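Side-chain contact in alpha-1,3-glucanase (PDB 5ZRU), which probably hydrolyses alpha-1,3-glucan as a family 87 glycoside hydrolase, this chain being its calcium- and zinc-binding catalytic unit: residues V325-Y328 with P332-I335. Residues are numbered along the deposited sequence; the frame is centred on the assembly and turned at random.
Sequences VGDY and PAII
A side-chain-to-backbone hydrogen bond from Ile334 N to the Asp327 carboxylate, with Ala333 packed beside it, spans a single loop of the beta-helix in the catalytic unit, the loop that joins strands 323-325 and 340-342. The contact is small and mostly polar. Ile334 N donates to Asp327 OD2 at 3.0 Å. The amide approaches from above the carboxylate plane, 39° out of it. With CG anti to the backbone N (chi1 174°), the carboxylate extends across the loop. Asp327 OD2 also lies 3.4 Å from Ala333 CA, while Ile334 CG1 packs against the carboxylate carbon, Asp327 CG, at 3.6 Å. A water provides a second link, accepting from Asp327 N at 2.9 Å and donating to Ile334 O at 2.6 Å. Asp327 OD1 is hydrogen-bonded to His330 ND1, Ala329 N and Asn304 ND2, so the buried acid is held at both oxygens, which limits its rotation. Replacing this acid by alanine is likely to leave the Ile334 amide, His330, Ala329 and Asn304 without their carboxylate partner. Val325 anchors the loop's start on strand 354-357 by backbone hydrogen bonds, Asn304 reaches the carboxylate from strand 304-305, and Ala333 is backbone-bonded to Asn386, between strands 378-381 and 395-397.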
ATOM      1  N   VAL A 325     -12.557  -2.242   5.703  1.00  7.86           N
ATOM      2  CA  VAL A 325     -13.948  -1.803   5.640  1.00  8.12           C
ATOM      3  C   VAL A 325     -14.824  -3.042   5.761  1.00 10.93           C
ATOM      4  O   VAL A 325     -14.831  -3.895   4.872  1.00  9.29           O
ATOM      5  CB  VAL A 325     -14.231  -1.035   4.344  1.00  7.95           C
ATOM      6  CG1 VAL A 325     -15.641  -0.429   4.363  1.00  8.67           C
ATOM      7  CG2 VAL A 325     -13.188   0.059   4.185  1.00 10.23           C
ATOM      8  N   GLY A 326     -15.556  -3.149   6.866  1.00  9.90           N
ATOM      9  CA  GLY A 326     -16.397  -4.316   7.047  1.00 10.86           C
ATOM     10  C   GLY A 326     -17.014  -4.432   8.421  1.00 11.01           C
ATOM     11  O   GLY A 326     -16.360  -4.182   9.439  1.00 13.10           O
ATOM     12  N   ASP A 327     -18.285  -4.819   8.449  1.00 12.67           N
ATOM     13  CA  ASP A 327     -19.031  -4.967   9.689  1.00 12.53           C
ATOM     14  C   ASP A 327     -18.927  -6.389  10.212  1.00 12.68           C
ATOM     15  O   ASP A 327     -19.218  -7.343   9.482  1.00 11.46           O
ATOM     16  CB  ASP A 327     -20.501  -4.624   9.488  1.00 11.15           C
ATOM     17  CG  ASP A 327     -21.319  -4.920  10.720  1.00 13.22           C
ATOM     18  OD1 ASP A 327     -20.947  -4.410  11.802  1.00 15.90           O
ATOM     19  OD2 ASP A 327     -22.313  -5.665  10.609  1.00 12.92           O
ATOM     20  N   TYR A 328     -18.555  -6.522  11.489  1.00 10.21           N
ATOM     21  CA  TYR A 328     -18.577  -7.804  12.181  1.00 15.31           C
ATOM     22  C   TYR A 328     -19.457  -7.767  13.421  1.00 18.66           C
ATOM     23  O   TYR A 328     -19.467  -8.732  14.193  1.00 15.14           O
ATOM     24  CB  TYR A 328     -17.149  -8.238  12.545  1.00 14.48           C
ATOM     25  CG  TYR A 328     -16.296  -8.324  11.314  1.00 17.04           C
ATOM     26  CD1 TYR A 328     -16.233  -9.499  10.572  1.00 13.71           C
ATOM     27  CD2 TYR A 328     -15.602  -7.210  10.850  1.00 14.96           C
ATOM     28  CE1 TYR A 328     -15.487  -9.573   9.420  1.00 13.94           C
ATOM     29  CE2 TYR A 328     -14.847  -7.273   9.697  1.00 14.19           C
ATOM     30  CZ  TYR A 328     -14.785  -8.454   8.990  1.00 14.59           C
ATOM     31  OH  TYR A 328     -14.037  -8.519   7.835  1.00 16.93           O
ATOM     32  N   PRO A 332     -28.282  -9.512  10.578  1.00 20.63           N
ATOM     33  CA  PRO A 332     -27.321  -9.689   9.479  1.00 21.66           C
ATOM     34  C   PRO A 332     -26.382  -8.490   9.355  1.00 19.58           C
ATOM     35  O   PRO A 332     -26.705  -7.419   9.869  1.00 18.34           O
ATOM     36  CB  PRO A 332     -28.213  -9.821   8.245  1.00 21.70           C
ATOM     37  CG  PRO A 332     -29.450  -9.071   8.605  1.00 25.41           C
ATOM     38  CD  PRO A 332     -29.650  -9.271  10.085  1.00 23.78           C
ATOM     39  N   ALA A 333     -25.234  -8.682   8.709  1.00 20.60           N
ATOM     40  CA  ALA A 333     -24.217  -7.641   8.663  1.00 17.65           C
ATOM     41  C   ALA A 333     -24.714  -6.424   7.896  1.00 18.45           C
ATOM     42  O   ALA A 333     -25.450  -6.544   6.913  1.00 20.56           O
ATOM     43  CB  ALA A 333     -22.939  -8.183   8.016  1.00 17.78           C
ATOM     44  N   ILE A 334     -24.325  -5.239   8.364  1.00 16.97           N
ATOM     45  CA  ILE A 334     -24.580  -4.022   7.599  1.00 15.24           C
ATOM     46  C   ILE A 334     -23.363  -3.781   6.722  1.00 14.58           C
ATOM     47  O   ILE A 334     -22.325  -4.428   6.911  1.00 14.27           O
ATOM     48  CB  ILE A 334     -24.887  -2.818   8.510  1.00 15.71           C
ATOM     49  CG1 ILE A 334     -23.755  -2.570   9.501  1.00 15.24           C
ATOM     50  CG2 ILE A 334     -26.219  -3.029   9.238  1.00 20.09           C
ATOM     51  CD1 ILE A 334     -23.947  -1.297  10.317  1.00 14.31           C
ATOM     52  N   ILE A 335     -23.477  -2.888   5.739  1.00 13.34           N
ATOM     53  CA  ILE A 335     -22.386  -2.667   4.796  1.00 11.66           C
ATOM     54  C   ILE A 335     -22.140  -1.182   4.616  1.00 13.39           C
ATOM     55  O   ILE A 335     -23.043  -0.349   4.772  1.00 14.01           O
ATOM     56  CB  ILE A 335     -22.640  -3.307   3.411  1.00 10.90           C
ATOM     57  CG1 ILE A 335     -23.713  -2.534   2.634  1.00 13.65           C
ATOM     58  CG2 ILE A 335     -22.999  -4.792   3.550  1.00 15.31           C
ATOM     59  CD1 ILE A 335     -23.795  -2.918   1.155  1.00 12.95           C
TER
HETATM   60  O   HOH W   1     -19.884  -4.801   5.980  1.00 10.59           O